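Local coordinates for protein aryl acylamidase (bacterium CSBL00001, PDB 4YJ6) that probably hydrolyses the amide bond of N-acyl aryl amines, as a member of the amidase signature enzyme family, at residues P191-N196 with S443-A448; I271-N276 with K292-F297; Q287-K292 with L454-L459; E305-G310 with D393-P398. All blocks are in the same frame, centred on the assembly; numbering follows the deposited sequence.

Contact 1: residues P191-N196 with S443-A448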
loop_
_atom_site.group_PDB
_atom_site.type_symbol
_atom_site.label_atom_id
_atom_site.label_comp_id
_atom_site.label_asym_id
_atom_site.label_seq_id
_atom_site.Cartn_x
_atom_site.Cartn_y
_atom_site.Cartn_z
ATOM N N PRO A 191 -1.434 -5.437 -2.291
ATOM C CA PRO A 191 -1.566 -5.430 -3.750
ATOM C C PRO A 191 -0.222 -5.414 -4.440
ATOM O O PRO A 191 -0.145 -5.872 -5.595
ATOM C CB PRO A 191 -2.373 -4.142 -4.021
ATOM C CG PRO A 191 -2.016 -3.248 -2.852
ATOM C CD PRO A 191 -1.928 -4.195 -1.681
ATOM N N ALA A 192 0.824 -4.889 -3.787
ATOM C CA ALA A 192 2.158 -4.984 -4.377
ATOM C C ALA A 192 2.528 -6.476 -4.592
ATOM O O ALA A 192 3.008 -6.863 -5.665
ATOM C CB ALA A 192 3.191 -4.317 -3.454
ATOM N N ALA A 193 2.301 -7.289 -3.553
ATOM C CA ALA A 193 2.631 -8.729 -3.595
ATOM C C ALA A 193 1.913 -9.394 -4.773
ATOM O O ALA A 193 2.501 -10.201 -5.501
ATOM C CB ALA A 193 2.206 -9.398 -2.280
ATOM N N TRP A 194 0.630 -9.093 -4.946
ATOM C CA TRP A 194 -0.102 -9.731 -6.054
ATOM C C TRP A 194 0.194 -9.157 -7.444
ATOM O O TRP A 194 -0.324 -9.684 -8.414
ATOM C CB TRP A 194 -1.609 -9.637 -5.805
ATOM C CG TRP A 194 -2.151 -10.669 -4.842
ATOM C CD1 TRP A 194 -1.436 -11.622 -4.157
ATOM C CD2 TRP A 194 -3.524 -10.848 -4.465
ATOM N NE1 TRP A 194 -2.291 -12.377 -3.382
ATOM C CE2 TRP A 194 -3.570 -11.939 -3.557
ATOM C CE3 TRP A 194 -4.724 -10.217 -4.831
ATOM C CZ2 TRP A 194 -4.758 -12.385 -2.982
ATOM C CZ3 TRP A 194 -5.917 -10.664 -4.257
ATOM C CH2 TRP A 194 -5.915 -11.736 -3.332
ATOM N N THR A 195 0.957 -8.066 -7.547
ATOM C CA THR A 195 1.201 -7.417 -8.856
ATOM C C THR A 195 2.674 -7.239 -9.212
ATOM O O THR A 195 3.003 -6.494 -10.139
ATOM C CB THR A 195 0.517 -6.024 -8.945
ATOM O OG1 THR A 195 1.034 -5.202 -7.900
ATOM C CG2 THR A 195 -0.977 -6.158 -8.808
ATOM N N ASN A 196 3.570 -7.935 -8.513
ATOM C CA ASN A 196 4.996 -7.878 -8.866
ATOM C C ASN A 196 5.523 -6.457 -8.709
ATOM O O ASN A 196 6.388 -6.046 -9.457
ATOM C CB ASN A 196 5.246 -8.355 -10.339
ATOM C CG ASN A 196 6.679 -8.730 -10.600
ATOM O OD1 ASN A 196 7.205 -9.634 -9.953
ATOM N ND2 ASN A 196 7.316 -8.071 -11.567
ATOM N N SER A 443 8.194 -2.375 6.949
ATOM C CA SER A 443 8.341 -3.579 6.154
ATOM C C SER A 443 8.078 -3.248 4.693
ATOM O O SER A 443 7.424 -2.252 4.389
ATOM C CB SER A 443 7.370 -4.680 6.636
ATOM O OG SER A 443 6.005 -4.337 6.394
ATOM N N ALA A 444 8.573 -4.095 3.797
ATOM C CA ALA A 444 8.297 -3.875 2.381
ATOM C C ALA A 444 8.019 -5.214 1.733
ATOM O O ALA A 444 8.645 -6.204 2.074
ATOM C CB ALA A 444 9.497 -3.191 1.703
ATOM N N SER A 445 7.077 -5.230 0.801
ATOM C CA SER A 445 6.850 -6.424 -0.000
ATOM C C SER A 445 7.748 -6.356 -1.242
ATOM O O SER A 445 7.636 -5.420 -2.031
ATOM C CB SER A 445 5.393 -6.563 -0.412
ATOM O OG SER A 445 5.228 -7.794 -1.139
ATOM N N VAL A 446 8.616 -7.359 -1.402
ATOM C CA VAL A 446 9.466 -7.497 -2.589
ATOM C C VAL A 446 8.967 -8.640 -3.488
ATOM O O VAL A 446 8.685 -9.739 -3.013
ATOM C CB VAL A 446 10.976 -7.768 -2.253
ATOM C CG1 VAL A 446 11.580 -6.556 -1.548
ATOM C CG2 VAL A 446 11.186 -9.016 -1.369
ATOM N N PRO A 447 8.902 -8.400 -4.793
ATOM C CA PRO A 447 8.437 -9.463 -5.690
ATOM C C PRO A 447 9.377 -10.649 -5.607
ATOM O O PRO A 447 10.580 -10.483 -5.795
ATOM C CB PRO A 447 8.527 -8.788 -7.084
ATOM C CG PRO A 447 8.209 -7.303 -6.772
ATOM C CD PRO A 447 8.913 -7.064 -5.440
ATOM N N ALA A 448 8.830 -11.829 -5.316
ATOM C CA ALA A 448 9.668 -13.008 -5.101
ATOM C C ALA A 448 9.635 -13.950 -6.289
ATOM O O ALA A 448 10.316 -14.967 -6.259
ATOM C CB ALA A 448 9.199 -13.752 -3.845
#

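Contact 2: residues I271-N276 with K292-F297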
loop_
_atom_site.group_PDB
_atom_site.type_symbol
_atom_site.label_atom_id
_atom_site.label_comp_id
_atom_site.label_asym_id
_atom_site.label_seq_id
_atom_site.Cartn_x
_atom_site.Cartn_y
_atom_site.Cartn_z
ATOM N N ILE A 271 19.483 -12.811 9.814
ATOM C CA ILE A 271 18.144 -12.697 9.255
ATOM C C ILE A 271 17.318 -13.873 9.744
ATOM O O ILE A 271 17.751 -15.027 9.622
ATOM C CB ILE A 271 18.202 -12.707 7.747
ATOM C CG1 ILE A 271 19.044 -11.499 7.254
ATOM C CG2 ILE A 271 16.772 -12.664 7.149
ATOM C CD1 ILE A 271 19.092 -11.345 5.719
ATOM N N GLY A 272 16.148 -13.587 10.307
ATOM C CA GLY A 272 15.228 -14.642 10.705
ATOM C C GLY A 272 14.223 -14.891 9.598
ATOM O O GLY A 272 13.944 -13.990 8.812
ATOM N N LEU A 273 13.758 -16.145 9.478
ATOM C CA LEU A 273 12.833 -16.531 8.403
ATOM C C LEU A 273 11.641 -17.266 9.020
ATOM O O LEU A 273 11.811 -18.126 9.893
ATOM C CB LEU A 273 13.560 -17.467 7.413
ATOM C CG LEU A 273 12.684 -18.123 6.354
ATOM C CD1 LEU A 273 12.048 -17.083 5.450
ATOM C CD2 LEU A 273 13.538 -19.144 5.533
ATOM N N THR A 274 10.424 -16.904 8.609
ATOM C CA THR A 274 9.243 -17.699 8.971
ATOM C C THR A 274 8.383 -17.878 7.738
ATOM O O THR A 274 8.263 -16.962 6.934
ATOM C CB THR A 274 8.423 -17.032 10.082
ATOM O OG1 THR A 274 7.277 -17.842 10.375
ATOM C CG2 THR A 274 7.984 -15.563 9.685
ATOM N N LEU A 275 7.803 -19.063 7.546
ATOM C CA LEU A 275 6.931 -19.252 6.394
ATOM C C LEU A 275 5.453 -19.019 6.693
ATOM O O LEU A 275 4.639 -19.020 5.784
ATOM C CB LEU A 275 7.162 -20.649 5.778
ATOM C CG LEU A 275 8.630 -20.855 5.384
ATOM C CD1 LEU A 275 8.835 -22.293 4.884
ATOM C CD2 LEU A 275 9.104 -19.834 4.330
ATOM N N ASN A 276 5.086 -18.808 7.959
ATOM C CA ASN A 276 3.688 -18.633 8.304
ATOM C C ASN A 276 3.482 -17.985 9.664
ATOM O O ASN A 276 2.362 -17.979 10.181
ATOM C CB ASN A 276 2.985 -20.013 8.298
ATOM C CG ASN A 276 3.638 -21.005 9.241
ATOM O OD1 ASN A 276 4.513 -20.672 10.053
ATOM N ND2 ASN A 276 3.257 -22.288 9.080
ATOM N N LYS A 292 13.004 -20.363 -1.073
ATOM C CA LYS A 292 13.998 -20.157 -2.115
ATOM C C LYS A 292 14.511 -18.725 -2.066
ATOM O O LYS A 292 15.715 -18.473 -2.103
ATOM C CB LYS A 292 13.339 -20.415 -3.466
ATOM C CG LYS A 292 14.290 -20.545 -4.634
ATOM C CD LYS A 292 13.552 -21.146 -5.842
ATOM C CE LYS A 292 14.495 -21.873 -6.795
ATOM N NZ LYS A 292 13.705 -22.704 -7.774
ATOM N N ALA A 293 13.588 -17.773 -1.959
ATOM C CA ALA A 293 13.970 -16.364 -1.964
ATOM C C ALA A 293 14.889 -16.033 -0.811
ATOM O O ALA A 293 15.818 -15.274 -0.960
ATOM C CB ALA A 293 12.724 -15.470 -1.924
ATOM N N ALA A 294 14.638 -16.629 0.350
ATOM C CA ALA A 294 15.453 -16.356 1.520
ATOM C C ALA A 294 16.905 -16.741 1.290
ATOM O O ALA A 294 17.822 -16.124 1.825
ATOM C CB ALA A 294 14.905 -17.120 2.741
ATOM N N ARG A 295 17.123 -17.760 0.474
ATOM C CA ARG A 295 18.472 -18.239 0.228
ATOM C C ARG A 295 19.261 -17.275 -0.623
ATOM O O ARG A 295 20.490 -17.328 -0.643
ATOM C CB ARG A 295 18.429 -19.626 -0.401
ATOM C CG ARG A 295 18.115 -20.681 0.684
ATOM C CD ARG A 295 17.741 -21.987 0.104
ATOM N NE ARG A 295 17.838 -23.034 1.124
ATOM C CZ ARG A 295 16.855 -23.408 1.935
ATOM N NH1 ARG A 295 15.659 -22.820 1.878
ATOM N NH2 ARG A 295 17.081 -24.410 2.805
ATOM N N VAL A 296 18.568 -16.357 -1.293
ATOM C CA VAL A 296 19.281 -15.324 -2.043
ATOM C C VAL A 296 20.171 -14.552 -1.083
ATOM O O VAL A 296 21.301 -14.190 -1.416
ATOM C CB VAL A 296 18.306 -14.397 -2.787
ATOM C CG1 VAL A 296 19.063 -13.165 -3.411
ATOM C CG2 VAL A 296 17.541 -15.195 -3.860
ATOM N N PHE A 297 19.682 -14.329 0.136
ATOM C CA PHE A 297 20.447 -13.544 1.093
ATOM C C PHE A 297 21.682 -14.280 1.620
ATOM O O PHE A 297 22.684 -13.650 1.920
ATOM C CB PHE A 297 19.562 -13.149 2.257
ATOM C CG PHE A 297 18.512 -12.141 1.869
ATOM C CD1 PHE A 297 18.868 -10.843 1.563
ATOM C CD2 PHE A 297 17.179 -12.495 1.797
ATOM C CE1 PHE A 297 17.876 -9.897 1.187
ATOM C CE2 PHE A 297 16.200 -11.548 1.425
ATOM C CZ PHE A 297 16.564 -10.262 1.131
#

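Contact 3: residues Q287-K292 with L454-L459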
loop_
_atom_site.group_PDB
_atom_site.type_symbol
_atom_site.label_atom_id
_atom_site.label_comp_id
_atom_site.label_asym_id
_atom_site.label_seq_id
_atom_site.Cartn_x
_atom_site.Cartn_y
_atom_site.Cartn_z
ATOM N N GLN A 287 4.963 -20.894 0.386
ATOM C CA GLN A 287 6.021 -21.266 1.331
ATOM C C GLN A 287 7.309 -21.661 0.608
ATOM O O GLN A 287 8.408 -21.220 0.962
ATOM C CB GLN A 287 5.584 -22.408 2.233
ATOM C CG GLN A 287 4.374 -22.109 3.071
ATOM C CD GLN A 287 4.156 -23.163 4.160
ATOM O OE1 GLN A 287 5.105 -23.587 4.827
ATOM N NE2 GLN A 287 2.905 -23.597 4.320
ATOM N N ASP A 288 7.191 -22.514 -0.403
ATOM C CA ASP A 288 8.383 -22.942 -1.113
ATOM C C ASP A 288 9.115 -21.812 -1.812
ATOM O O ASP A 288 10.362 -21.774 -1.843
ATOM C CB ASP A 288 8.031 -24.018 -2.165
ATOM C CG ASP A 288 7.529 -25.310 -1.539
ATOM O OD1 ASP A 288 7.700 -25.509 -0.310
ATOM O OD2 ASP A 288 6.954 -26.121 -2.305
ATOM N N LEU A 289 8.349 -20.897 -2.394
ATOM C CA LEU A 289 8.939 -19.789 -3.126
ATOM C C LEU A 289 9.709 -18.899 -2.155
ATOM O O LEU A 289 10.780 -18.409 -2.468
ATOM C CB LEU A 289 7.840 -18.983 -3.853
ATOM C CG LEU A 289 8.324 -17.813 -4.693
ATOM C CD1 LEU A 289 9.113 -18.295 -5.911
ATOM C CD2 LEU A 289 7.093 -16.940 -5.108
ATOM N N ILE A 290 9.157 -18.694 -0.966
ATOM C CA ILE A 290 9.822 -17.830 0.015
ATOM C C ILE A 290 11.072 -18.523 0.598
ATOM O O ILE A 290 12.083 -17.867 0.892
ATOM C CB ILE A 290 8.847 -17.390 1.138
ATOM C CG1 ILE A 290 7.655 -16.616 0.551
ATOM C CG2 ILE A 290 9.589 -16.576 2.233
ATOM C CD1 ILE A 290 7.993 -15.552 -0.415
ATOM N N GLY A 291 11.011 -19.847 0.760
ATOM C CA GLY A 291 12.197 -20.567 1.190
ATOM C C GLY A 291 13.341 -20.373 0.214
ATOM O O GLY A 291 14.505 -20.259 0.599
ATOM N N LYS A 292 13.004 -20.363 -1.073
ATOM C CA LYS A 292 13.998 -20.157 -2.115
ATOM C C LYS A 292 14.511 -18.725 -2.066
ATOM O O LYS A 292 15.715 -18.473 -2.103
ATOM C CB LYS A 292 13.339 -20.415 -3.466
ATOM C CG LYS A 292 14.290 -20.545 -4.634
ATOM C CD LYS A 292 13.552 -21.146 -5.842
ATOM C CE LYS A 292 14.495 -21.873 -6.795
ATOM N NZ LYS A 292 13.705 -22.704 -7.774
ATOM N N LEU A 454 1.312 -15.915 -11.852
ATOM C CA LEU A 454 0.831 -14.823 -10.996
ATOM C C LEU A 454 1.886 -14.461 -9.928
ATOM O O LEU A 454 2.635 -15.304 -9.437
ATOM C CB LEU A 454 -0.479 -15.200 -10.318
ATOM C CG LEU A 454 -1.701 -15.391 -11.217
ATOM C CD1 LEU A 454 -2.897 -15.728 -10.345
ATOM C CD2 LEU A 454 -1.926 -14.119 -12.050
ATOM N N PRO A 455 1.965 -13.172 -9.582
ATOM C CA PRO A 455 3.040 -12.792 -8.671
ATOM C C PRO A 455 2.791 -13.190 -7.229
ATOM O O PRO A 455 1.642 -13.271 -6.784
ATOM C CB PRO A 455 3.038 -11.241 -8.753
ATOM C CG PRO A 455 2.402 -10.938 -10.120
ATOM C CD PRO A 455 1.332 -12.008 -10.238
ATOM N N ALA A 456 3.876 -13.372 -6.498
ATOM C CA ALA A 456 3.814 -13.539 -5.039
ATOM C C ALA A 456 4.918 -12.709 -4.413
ATOM O O ALA A 456 6.017 -12.612 -4.956
ATOM C CB ALA A 456 4.018 -15.040 -4.626
ATOM N N GLY A 457 4.657 -12.170 -3.220
ATOM C CA GLY A 457 5.649 -11.353 -2.561
ATOM C C GLY A 457 6.282 -11.931 -1.310
ATOM O O GLY A 457 5.706 -12.789 -0.618
HETATM N N MSE A 458 7.492 -11.457 -1.028
HETATM C CA MSE A 458 8.123 -11.724 0.260
HETATM C C MSE A 458 8.200 -10.440 1.079
HETATM O O MSE A 458 8.529 -9.386 0.545
HETATM C CB MSE A 458 9.537 -12.230 0.041
HETATM C CG MSE A 458 10.323 -12.178 1.312
HETATM SE SE MSE A 458 11.990 -13.137 0.961
HETATM C CE MSE A 458 12.861 -11.788 -0.053
ATOM N N LEU A 459 7.847 -10.521 2.363
ATOM C CA LEU A 459 7.897 -9.333 3.223
ATOM C C LEU A 459 9.232 -9.299 3.935
ATOM O O LEU A 459 9.674 -10.299 4.501
ATOM C CB LEU A 459 6.782 -9.409 4.268
ATOM C CG LEU A 459 6.550 -8.066 4.995
ATOM C CD1 LEU A 459 5.971 -7.057 3.973
ATOM C CD2 LEU A 459 5.569 -8.250 6.155
#

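Contact 4: residues E305-G310 with D393-P398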
loop_
_atom_site.group_PDB
_atom_site.type_symbol
_atom_site.label_atom_id
_atom_site.label_comp_id
_atom_site.label_asym_id
_atom_site.label_seq_id
_atom_site.Cartn_x
_atom_site.Cartn_y
_atom_site.Cartn_z
ATOM N N GLU A 305 18.242 -17.982 9.262
ATOM C CA GLU A 305 17.756 -19.195 9.947
ATOM C C GLU A 305 16.276 -19.067 10.274
ATOM O O GLU A 305 15.752 -17.945 10.429
ATOM C CB GLU A 305 18.571 -19.475 11.215
ATOM C CG GLU A 305 18.302 -18.513 12.325
ATOM C CD GLU A 305 19.302 -18.613 13.502
ATOM O OE1 GLU A 305 20.526 -18.431 13.304
ATOM O OE2 GLU A 305 18.849 -18.809 14.634
ATOM N N PHE A 306 15.578 -20.193 10.341
ATOM C CA PHE A 306 14.179 -20.192 10.763
ATOM C C PHE A 306 14.010 -19.730 12.202
ATOM O O PHE A 306 14.837 -20.027 13.064
ATOM C CB PHE A 306 13.543 -21.590 10.579
ATOM C CG PHE A 306 13.282 -21.947 9.155
ATOM C CD1 PHE A 306 12.120 -21.507 8.522
ATOM C CD2 PHE A 306 14.182 -22.708 8.428
ATOM C CE1 PHE A 306 11.873 -21.828 7.194
ATOM C CE2 PHE A 306 13.932 -23.032 7.083
ATOM C CZ PHE A 306 12.782 -22.588 6.469
ATOM N N VAL A 307 12.974 -18.915 12.428
ATOM C CA VAL A 307 12.637 -18.445 13.764
ATOM C C VAL A 307 11.172 -18.736 14.094
ATOM O O VAL A 307 10.311 -18.801 13.218
ATOM C CB VAL A 307 12.908 -16.902 13.918
ATOM C CG1 VAL A 307 14.369 -16.630 13.721
ATOM C CG2 VAL A 307 12.048 -16.069 12.915
ATOM N N ASP A 308 10.893 -18.857 15.377
ATOM C CA ASP A 308 9.532 -19.041 15.870
ATOM C C ASP A 308 9.147 -17.797 16.697
ATOM O O ASP A 308 9.723 -17.523 17.723
ATOM C CB ASP A 308 9.467 -20.307 16.744
ATOM C CG ASP A 308 8.108 -20.517 17.345
ATOM O OD1 ASP A 308 7.122 -19.927 16.848
ATOM O OD2 ASP A 308 8.009 -21.248 18.354
ATOM N N LEU A 309 8.198 -17.016 16.200
ATOM C CA LEU A 309 7.759 -15.836 16.940
ATOM C C LEU A 309 7.061 -16.169 18.247
ATOM O O LEU A 309 7.037 -15.352 19.160
ATOM C CB LEU A 309 6.804 -15.005 16.089
ATOM C CG LEU A 309 7.543 -13.946 15.285
ATOM C CD1 LEU A 309 8.279 -14.643 14.113
ATOM C CD2 LEU A 309 6.563 -12.901 14.810
ATOM N N GLY A 310 6.489 -17.371 18.342
ATOM C CA GLY A 310 5.796 -17.756 19.551
ATOM C C GLY A 310 4.498 -17.000 19.847
ATOM O O GLY A 310 4.139 -16.805 21.014
ATOM N N ASP A 393 18.586 -8.960 12.774
ATOM C CA ASP A 393 18.549 -7.681 12.087
ATOM C C ASP A 393 17.337 -7.525 11.163
ATOM O O ASP A 393 16.934 -6.417 10.882
ATOM C CB ASP A 393 19.841 -7.501 11.263
ATOM C CG ASP A 393 21.089 -7.589 12.122
ATOM O OD1 ASP A 393 21.184 -6.825 13.108
ATOM O OD2 ASP A 393 21.964 -8.429 11.848
ATOM N N LEU A 394 16.768 -8.622 10.686
ATOM C CA LEU A 394 15.690 -8.583 9.706
ATOM C C LEU A 394 14.848 -9.817 9.906
ATOM O O LEU A 394 15.357 -10.813 10.398
ATOM C CB LEU A 394 16.232 -8.628 8.273
ATOM C CG LEU A 394 16.963 -7.404 7.731
ATOM C CD1 LEU A 394 17.746 -7.817 6.465
ATOM C CD2 LEU A 394 16.002 -6.220 7.424
ATOM N N LEU A 395 13.584 -9.753 9.498
ATOM C CA LEU A 395 12.722 -10.929 9.498
ATOM C C LEU A 395 12.110 -11.034 8.111
ATOM O O LEU A 395 11.625 -10.038 7.571
ATOM C CB LEU A 395 11.619 -10.783 10.538
ATOM C CG LEU A 395 10.532 -11.852 10.575
ATOM C CD1 LEU A 395 11.174 -13.192 10.863
ATOM C CD2 LEU A 395 9.498 -11.472 11.643
ATOM N N LEU A 396 12.152 -12.223 7.533
ATOM C CA LEU A 396 11.528 -12.495 6.233
ATOM C C LEU A 396 10.310 -13.377 6.425
ATOM O O LEU A 396 10.327 -14.293 7.243
ATOM C CB LEU A 396 12.494 -13.245 5.308
ATOM C CG LEU A 396 13.845 -12.593 5.109
ATOM C CD1 LEU A 396 14.728 -13.523 4.265
ATOM C CD2 LEU A 396 13.634 -11.227 4.442
ATOM N N ALA A 397 9.293 -13.155 5.608
ATOM C CA ALA A 397 8.077 -13.977 5.625
ATOM C C ALA A 397 7.425 -13.820 4.266
ATOM O O ALA A 397 7.786 -12.923 3.528
ATOM C CB ALA A 397 7.114 -13.503 6.767
ATOM N N PRO A 398 6.467 -14.693 3.909
ATOM C CA PRO A 398 5.675 -14.383 2.718
ATOM C C PRO A 398 4.819 -13.165 3.038
ATOM O O PRO A 398 4.340 -13.042 4.163
ATOM C CB PRO A 398 4.757 -15.616 2.530
ATOM C CG PRO A 398 5.317 -16.695 3.503
ATOM C CD PRO A 398 5.976 -15.887 4.625
#

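Contact 1: residues P191-N196 with S443-A448
The hydroxyl oxygen OG of Ser-445 shares a hydrogen bond with Thr-399 OG1 and also lies in van der Waals contact with helix 190-195, 3.6 Å from Ala-193 CB. A serine turned toward a helix can thus touch its flank while its polar need is met by a third part of the chain. With OG anti to its own nitrogen (chi1 -177°), the oxygen lies out over Ala-193, while Ser-445 CB stands 4.4 Å from Ala-192 CB. Two methyl groups therefore line this side of the helix, and such small side chains let helix and strand come close, with the CA atoms of Ala-193 and Ser-445 6.0 Å apart. Pro-191 and Ala-192 close the glycine- and serine-rich signature sequence of the amidase family, whereas strand 443-451 belongs to the large mixed sheet, here packed against the helix in whose first turn the signature ends. Past the last turn, Asn-196 takes up positive phi in a Schellman motif and faces Pro-447. The two side chains cross at about a right angle, Asn-196 OD1 lying 3.3 Å from Pro-447 CB, and the ring also meets the backbone, with Pro-447 CG 3.4 Å from Asn-196 C. The other branch of the amide, ND2, donates to the carbonyl of Trp-483, which restrains the rotation that sets OD1 beside the proline. Near the end of the helix, Thr-195 OG1 donates to Pro-191 O at 2.7 Å, the hydroxyl oxygen lying 27° out of the carbonyl plane, and also bonds with Thr-197 OG1.

Contact 2: residues I271-N276 with K292-F297
Ile-271 and Leu-273, two residues apart on strand 270-273, send their side chains to the same helix, and the meeting is apolar throughout. Ile-271 reaches Phe-297 through the end of its long branch: CD1 lies 3.9 Å from Phe-297 CB and 4.0 Å from Phe-297 CG, so it touches the root of the aromatic side chain and approaches the ring obliquely. The two side chains cross at about a right angle. Extension accounts for this reach, since CG1 is anti to the carbonyl carbon and chi2 is nearly straight at -176°. Leu-273 makes a different kind of contact, resting both methyls of its fork against the single methyl of Ala-294, with CD2 at 3.7 Å and CD1 at 3.9 Å from Ala-294 CB. The backbones are closer at this pair, where the CA atoms of Leu-273 and Ala-294 are 7.4 Å apart, than at Ile-271 and Phe-297, whose CA atoms are 8.5 Å apart.

Hydrogen bonding runs within each element and to its neighbours in the sheet. In the helix, Phe-297 N donates to Ala-294 O at 3.1 Å, tying together the two residues that face the strand. On the strand, the backbone of Ile-271 pairs with His-303 and Glu-305, and that of Gly-272 with Leu-394 and Leu-396, so the strand is bonded along both edges. Its side chains meet the helix, which covers one face of the sheet as the connection of a beta-alpha-beta crossover from strand 270-273 to strand 303-306.

Contact 3: residues Q287-K292 with L454-L459
Ile-290 and Met-458 face each other with their side chains at an oblique angle, the former coming from helix 284-299 and the latter, a selenomethionine, from strand 454-462. Ile-290 advances through CD1, which lies 3.7 Å from Met-458 CB and 3.6 Å from Gly-457 O. Both of its chi angles are near -60° (chi2 -48°), a folded shape that turns the delta methyl down onto the strand backbone, although the side chain sets out in another direction. Ile-290 touches Met-458 at its base. Beyond CB the methionine chain leads away and bends at chi3, and its far end packs on Ala-293 and Phe-297, further along the same helix.

One residue earlier in the helix, Leu-289 starts toward the strand and sets CD2 3.6 Å from Ala-456 CB, a branch end meeting a single methyl. The segment axes pass within 9.0 Å at 54°. These two neighbouring helix residues meet alternate strand positions, with Gly-457 between them; its backbone pairs with Thr-399, just past the end of strand 394-398. The helix thus lies on the sheet through carbon contacts and one close carbonyl oxygen, which implies that shape and burial, rather than directional bonds, set how these two segments fit.

Contact 4: residues E305-G310 with D393-P398
Contact across an intervening strand is the setting here: Val-307 and Leu-309, which follow strand 303-306, meet Leu-395 of strand 394-398, although strand 270-273 runs between the two in the sheet. The CA atoms of Val-307 and Leu-395 are 8.6 Å apart, too far for backbone pairing, and side chains alone span the gap. Gly-272 of the middle strand contributes no side chain of its own to compete with them. The nearest approach is between branches, Val-307 CG2 lying 3.6 Å from Leu-395 CD1. In Val-307, CG2 is the methyl held between the backbone nitrogen and the carbonyl carbon, and it is this one that meets the leucine; in Leu-395, CG is anti to the nitrogen (chi1 173°), which carries the fork toward the other segment although its first bond does not aim there. The second methyl, Leu-395 CD2, faces Leu-309 CD1 at a looser 4.2 Å, so one leucine fork serves two partners.

Just beyond, the chain turns. Gly-310 N donates to Asp-308 OD1 at 3.0 Å, an Asx turn in which the donor sits well above the carboxylate plane, 67° out of it, and Gly-310 has positive phi.

Leu-309 and Leu-395 also touch Met-385 of helix 368-389, whereas the next residue in the strand, Leu-396, faces helix 284-299. Neighbouring residues of one strand therefore serve opposite faces, as is typical of an alpha/beta sheet layered between helices.

In the fold
All four contacts draw on one mixed eight-stranded sheet. Contact 1 touches contact 3 where neighbouring strands pair, Val-446 N lying 2.8 Å from Met-458 O. Contacts 2 and 3 share helix 284-299, with centres about 9 Å apart, and Phe-297 of one packs on Met-458 of the other. Contact 4 lies about 8 Å from contact 2, centre to centre, joined by sheet pairing of Gly-272 O with Leu-396 N at 2.8 Å, but on the other face. Contact 1 is at an inner strand, while contact 4 reaches the edge strand 303-306; their centres are about 18 Å apart. Since the family signature carries catalytic serines, contact 1, where it ends, is probably the one nearest the active site.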